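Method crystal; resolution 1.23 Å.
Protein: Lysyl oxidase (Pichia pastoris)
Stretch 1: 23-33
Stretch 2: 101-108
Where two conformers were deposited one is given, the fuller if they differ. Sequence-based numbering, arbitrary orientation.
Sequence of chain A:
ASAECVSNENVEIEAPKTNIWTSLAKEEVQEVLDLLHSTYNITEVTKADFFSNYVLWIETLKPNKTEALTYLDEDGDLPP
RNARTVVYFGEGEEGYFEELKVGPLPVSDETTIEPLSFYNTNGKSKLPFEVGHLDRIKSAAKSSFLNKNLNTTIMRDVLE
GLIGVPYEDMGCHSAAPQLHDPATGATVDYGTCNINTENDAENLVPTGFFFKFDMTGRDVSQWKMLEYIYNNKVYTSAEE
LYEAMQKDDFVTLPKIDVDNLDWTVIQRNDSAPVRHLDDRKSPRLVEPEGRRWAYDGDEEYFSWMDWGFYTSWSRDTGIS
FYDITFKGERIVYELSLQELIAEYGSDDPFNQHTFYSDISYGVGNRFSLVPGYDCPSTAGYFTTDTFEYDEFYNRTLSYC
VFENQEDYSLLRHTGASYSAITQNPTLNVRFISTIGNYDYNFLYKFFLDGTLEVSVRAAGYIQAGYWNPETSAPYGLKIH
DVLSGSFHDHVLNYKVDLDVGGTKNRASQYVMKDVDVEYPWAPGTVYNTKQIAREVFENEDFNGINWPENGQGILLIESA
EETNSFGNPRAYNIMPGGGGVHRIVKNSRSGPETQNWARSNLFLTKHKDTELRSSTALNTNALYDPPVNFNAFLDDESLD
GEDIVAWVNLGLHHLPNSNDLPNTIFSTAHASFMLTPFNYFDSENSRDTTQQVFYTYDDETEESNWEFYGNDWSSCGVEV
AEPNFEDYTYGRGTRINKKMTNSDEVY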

ATOM      1  N   SER A  23      25.059  13.252  15.972  1.00 15.08           N
ATOM      2  CA  SER A  23      24.877  14.608  16.479  1.00 16.28           C
ATOM      3  C   SER A  23      26.003  14.981  17.419  1.00 16.34           C
ATOM      4  O   SER A  23      26.710  14.121  17.964  1.00 16.83           O
ATOM      5  N   LEU A  24      26.190  16.280  17.602  1.00 16.69           N
ATOM      6  CA  LEU A  24      27.200  16.752  18.536  1.00 17.04           C
ATOM      7  C   LEU A  24      26.907  16.301  19.960  1.00 18.15           C
ATOM      8  O   LEU A  24      25.766  16.272  20.416  1.00 19.37           O
ATOM      9  N   ALA A  25      27.951  15.869  20.655  1.00 17.74           N
ATOM     10  CA  ALA A  25      27.862  15.625  22.082  1.00 18.57           C
ATOM     11  C   ALA A  25      27.656  16.946  22.835  1.00 18.58           C
ATOM     12  O   ALA A  25      28.011  18.013  22.341  1.00 18.86           O
ATOM     13  N   LYS A  26      27.074  16.872  24.018  0.65 20.09           N
ATOM     14  CA  LYS A  26      26.860  18.071  24.833  0.65 26.40           C
ATOM     15  C   LYS A  26      28.154  18.876  24.963  0.65 28.39           C
ATOM     16  O   LYS A  26      28.153  20.098  24.838  0.65 23.44           O
ATOM     17  N   GLU A  27      29.253  18.169  25.243  1.00 22.02           N
ATOM     18  CA  GLU A  27      30.560  18.800  25.412  1.00 27.93           C
ATOM     19  C   GLU A  27      31.031  19.539  24.136  1.00 21.93           C
ATOM     20  O   GLU A  27      31.665  20.597  24.216  1.00 23.66           O
ATOM     21  N   GLU A  28      30.720  18.974  22.970  1.00 20.39           N
ATOM     22  CA  GLU A  28      31.075  19.601  21.713  1.00 19.76           C
ATOM     23  C   GLU A  28      30.244  20.862  21.492  1.00 21.26           C
ATOM     24  O   GLU A  28      30.777  21.908  21.120  1.00 21.59           O
ATOM     25  N   VAL A  29      28.951  20.779  21.762  1.00 20.16           N
ATOM     26  CA  VAL A  29      28.097  21.950  21.674  1.00 20.51           C
ATOM     27  C   VAL A  29      28.628  23.045  22.620  1.00 21.39           C
ATOM     28  O   VAL A  29      28.701  24.210  22.251  1.00 21.44           O
ATOM     29  N   GLN A  30      28.987  22.666  23.841  1.00 21.55           N
ATOM     30  CA  GLN A  30      29.461  23.639  24.818  1.00 23.81           C
ATOM     31  C   GLN A  30      30.730  24.338  24.362  1.00 21.52           C
ATOM     32  O   GLN A  30      30.834  25.561  24.469  1.00 24.15           O
ATOM     33  N   GLU A  31      31.668  23.579  23.812  1.00 25.21           N
ATOM     34  CA  GLU A  31      32.922  24.142  23.291  1.00 25.21           C
ATOM     35  C   GLU A  31      32.644  25.152  22.174  1.00 23.97           C
ATOM     36  O   GLU A  31      33.272  26.225  22.105  1.00 23.19           O
ATOM     37  N   VAL A  32      31.711  24.817  21.291  1.00 21.57           N
ATOM     38  CA  VAL A  32      31.398  25.702  20.183  1.00 21.60           C
ATOM     39  C   VAL A  32      30.718  26.977  20.699  1.00 24.54           C
ATOM     40  O   VAL A  32      31.053  28.090  20.286  1.00 22.20           O
ATOM     41  N   LEU A  33      29.758  26.820  21.600  1.00 22.05           N
ATOM     42  CA  LEU A  33      29.035  27.982  22.117  1.00 26.32           C
ATOM     43  C   LEU A  33      30.009  28.908  22.850  1.00 23.31           C
ATOM     44  O   LEU A  33      29.952  30.131  22.726  1.00 24.40           O
ATOM     45  N   LYS A 101      30.914  27.726   9.936  1.00 18.23           N
ATOM     46  CA  LYS A 101      31.564  26.454  10.235  1.00 18.99           C
ATOM     47  C   LYS A 101      32.531  26.663  11.380  1.00 18.94           C
ATOM     48  O   LYS A 101      33.359  27.587  11.334  1.00 22.27           O
ATOM     49  N   VAL A 102      32.405  25.832  12.408  1.00 20.00           N
ATOM     50  CA  VAL A 102      33.326  25.859  13.554  1.00 20.31           C
ATOM     51  C   VAL A 102      33.997  24.508  13.642  1.00 20.98           C
ATOM     52  O   VAL A 102      33.345  23.495  13.841  1.00 20.62           O
ATOM     53  N   GLY A 103      35.303  24.497  13.459  1.00 21.13           N
ATOM     54  CA  GLY A 103      36.053  23.266  13.521  1.00 19.21           C
ATOM     55  C   GLY A 103      37.492  23.421  13.071  1.00 24.22           C
ATOM     56  O   GLY A 103      37.903  24.505  12.681  1.00 23.43           O
ATOM     57  N   PRO A 104      38.270  22.353  13.151  1.00 23.91           N
ATOM     58  CA  PRO A 104      37.817  21.053  13.668  1.00 24.82           C
ATOM     59  C   PRO A 104      37.655  21.022  15.189  1.00 27.23           C
ATOM     60  O   PRO A 104      38.154  21.910  15.908  1.00 25.74           O
ATOM     61  N   LEU A 105      36.954  19.994  15.658  1.00 24.18           N
ATOM     62  CA  LEU A 105      36.694  19.772  17.059  1.00 23.74           C
ATOM     63  C   LEU A 105      37.423  18.480  17.479  1.00 23.89           C
ATOM     64  O   LEU A 105      37.629  17.585  16.645  1.00 31.92           O
ATOM     65  N   PRO A 106      37.812  18.357  18.750  1.00 25.11           N
ATOM     66  CA  PRO A 106      37.600  19.372  19.801  1.00 24.87           C
ATOM     67  C   PRO A 106      38.361  20.664  19.550  1.00 31.35           C
ATOM     68  O   PRO A 106      39.301  20.684  18.757  1.00 30.79           O
ATOM     69  N   VAL A 107      37.935  21.733  20.217  1.00 27.84           N
ATOM     70  CA  VAL A 107      38.539  23.044  20.035  1.00 32.72           C
ATOM     71  C   VAL A 107      40.027  22.980  20.370  1.00 35.33           C
ATOM     72  O   VAL A 107      40.423  22.431  21.396  1.00 39.18           O
ATOM     73  N   SER A 108      40.834  23.492  19.448  1.00 33.88           N
ATOM     74  CA  SER A 108      42.283  23.580  19.613  1.00 39.00           C
ATOM     75  C   SER A 108      42.794  24.830  18.888  1.00 38.38           C
ATOM     76  O   SER A 108      41.994  25.610  18.377  1.00 39.85           O
TER

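The most unusual feature of this contact is a carboxylate that reaches both the backbone N and, through a water, the O of one residue across it. Glu31, on the first turns of a helix, points its CA-to-CB bond toward the second stretch, and with chi1 m (-79°) and chi2 t its OE1 accepts a hydrogen bond from the backbone N of Val107 at 3.0 Å, nearly straight at 168°. Its other oxygen works through solvent: water 1 donates to Glu31 OE2 at 2.4 Å, a notably short distance, and to Val107 O at 2.7 Å. One side chain thus serves a loop amide directly and the carbonyl of the same residue by relay. The peptide bond before Pro106 is cis, and the proline lies alongside, its CB 3.5 Å from Glu31 OE1.

The example illustrates how a polar clasp can sit beside an apolar seam. Glu31 contributes to both, its carboxylate to the clasp and its CB to the seam, 3.7 Å from CG2 of Val107, whose side chain is t and directed toward the helix. Further in, buried Leu105 (m, t) points at the helix: both methyls, CD1 and CD2, lie 4.0 Å from Val32 CG2, and CD1 also lies 4.2 Å from Leu24 CD2 and 4.3 Å from Glu28 CB. Val32, in the t rotamer, leaves its backbone sideways yet uses both branches, its CG1 reaching Val102 CG2 at 4.0 Å. Val102, also t, points toward the helix from the strand.

Leu24 (m, t) likewise starts sideways, but its end comes nearer to Leu105. Glu28, its CA-to-CB bond sideways, flanks this seam with its CB; its OE1 turns back to accept a hydrogen bond from Ala25 N at 2.8 Å, tying down the N-cap residue of the helix. Val29, by contrast, points away from the contact.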

ATOM      1  CB  SER A  23      23.530  14.751  17.202  1.00 15.45           C
ATOM      2  OG  SER A  23      23.515  14.022  18.426  1.00 16.27           O
ATOM      3  CB  LEU A  24      27.302  18.261  18.487  1.00 17.57           C
ATOM      4  CG  LEU A  24      27.767  18.865  17.162  1.00 18.79           C
ATOM      5  CD1 LEU A  24      27.706  20.370  17.291  1.00 19.55           C
ATOM      6  CD2 LEU A  24      29.170  18.375  16.786  1.00 19.16           C
ATOM      7  CB  ALA A  25      29.141  14.961  22.540  1.00 21.63           C
ATOM      8  CB  LYS A  26      26.307  17.687  26.199  0.65 33.02           C
ATOM      9  CG  LYS A  26      25.910  18.901  27.046  0.65 33.21           C
ATOM     10  CD  LYS A  26      25.145  18.523  28.304  0.65 49.61           C
ATOM     11  CE  LYS A  26      24.277  19.676  28.817  0.65 65.41           C
ATOM     12  NZ  LYS A  26      24.766  21.030  28.396  0.65 50.47           N
ATOM     13  CB  GLU A  27      31.613  17.762  25.873  0.50 36.44           C
ATOM     14  CG  GLU A  27      31.791  16.538  24.959  0.50 35.80           C
ATOM     15  CD  GLU A  27      31.051  15.276  25.425  0.50 52.68           C
ATOM     16  OE1 GLU A  27      31.546  14.159  25.126  0.50 45.88           O
ATOM     17  OE2 GLU A  27      29.967  15.385  26.060  0.50 37.18           O
ATOM     18  CB  GLU A  28      30.846  18.650  20.525  1.00 20.98           C
ATOM     19  CG  GLU A  28      31.788  17.479  20.474  1.00 19.70           C
ATOM     20  CD  GLU A  28      31.502  16.494  19.348  1.00 21.29           C
ATOM     21  OE1 GLU A  28      30.394  15.927  19.299  1.00 22.59           O
ATOM     22  OE2 GLU A  28      32.414  16.283  18.524  1.00 23.74           O
ATOM     23  CB  VAL A  29      26.629  21.600  22.006  1.00 20.18           C
ATOM     24  CG1 VAL A  29      25.774  22.865  22.047  1.00 21.95           C
ATOM     25  CG2 VAL A  29      26.088  20.630  20.971  1.00 22.37           C
ATOM     26  CB  GLN A  30      29.724  22.960  26.154  1.00 26.92           C
ATOM     27  CG  GLN A  30      30.017  23.934  27.285  1.00 28.86           C
ATOM     28  CD  GLN A  30      28.836  24.800  27.644  1.00 32.09           C
ATOM     29  OE1 GLN A  30      27.854  24.306  28.170  1.00 37.47           O
ATOM     30  NE2 GLN A  30      28.941  26.113  27.388  1.00 31.62           N
ATOM     31  CB  GLU A  31      33.825  23.024  22.753  1.00 29.26           C
ATOM     32  CG  GLU A  31      34.578  22.267  23.820  1.00 36.26           C
ATOM     33  CD  GLU A  31      35.830  21.597  23.281  1.00 37.80           C
ATOM     34  OE1 GLU A  31      35.785  21.040  22.166  1.00 39.97           O
ATOM     35  OE2 GLU A  31      36.864  21.650  23.965  1.00 55.49           O
ATOM     36  CB  VAL A  32      30.530  24.990  19.117  1.00 21.55           C
ATOM     37  CG1 VAL A  32      30.045  25.956  18.065  1.00 20.20           C
ATOM     38  CG2 VAL A  32      31.303  23.860  18.477  1.00 22.04           C
ATOM     39  CB  LEU A  33      27.899  27.509  23.038  1.00 27.21           C
ATOM     40  CG  LEU A  33      26.900  28.537  23.560  1.00 26.87           C
ATOM     41  CD1 LEU A  33      26.163  29.218  22.467  1.00 28.07           C
ATOM     42  CD2 LEU A  33      25.923  27.854  24.479  1.00 32.40           C
ATOM     43  CB  LYS A 101      32.309  25.941   9.005  1.00 21.91           C
ATOM     44  CG  LYS A 101      33.097  24.635   9.214  1.00 22.23           C
ATOM     45  CD  LYS A 101      33.732  24.203   7.892  1.00 38.54           C
ATOM     46  CE  LYS A 101      35.075  23.526   8.064  0.60 61.01           C
ATOM     47  NZ  LYS A 101      35.485  22.798   6.818  0.60 33.90           N
ATOM     48  CB  VAL A 102      32.639  26.184  14.887  1.00 20.97           C
ATOM     49  CG1 VAL A 102      33.678  26.270  15.997  1.00 22.17           C
ATOM     50  CG2 VAL A 102      31.828  27.487  14.787  1.00 20.85           C
ATOM     51  CB  PRO A 104      38.933  20.101  13.233  1.00 30.13           C
ATOM     52  CG  PRO A 104      40.158  20.967  13.166  1.00 34.72           C
ATOM     53  CD  PRO A 104      39.678  22.315  12.719  1.00 26.16           C
ATOM     54  CB  LEU A 105      35.200  19.610  17.305  1.00 23.43           C
ATOM     55  CG  LEU A 105      34.293  20.740  16.823  1.00 24.26           C
ATOM     56  CD1 LEU A 105      32.813  20.421  17.084  1.00 27.53           C
ATOM     57  CD2 LEU A 105      34.692  22.047  17.500  1.00 25.36           C
ATOM     58  CB  PRO A 106      38.125  18.699  21.084  1.00 29.53           C
ATOM     59  CG  PRO A 106      38.884  17.517  20.663  1.00 40.10           C
ATOM     60  CD  PRO A 106      38.505  17.164  19.246  1.00 27.79           C
ATOM     61  CB  VAL A 107      37.819  24.120  20.868  1.00 37.14           C
ATOM     62  CG1 VAL A 107      38.550  25.470  20.773  1.00 37.55           C
ATOM     63  CG2 VAL A 107      36.391  24.271  20.387  1.00 37.80           C
ATOM     64  CB  SER A 108      42.943  22.325  19.048  1.00 44.56           C
ATOM     65  OG  SER A 108      42.882  22.304  17.637  1.00 40.25           O
TER
HETATM   66  O   HOH W   1      39.254  21.391  23.628  1.00 43.71           O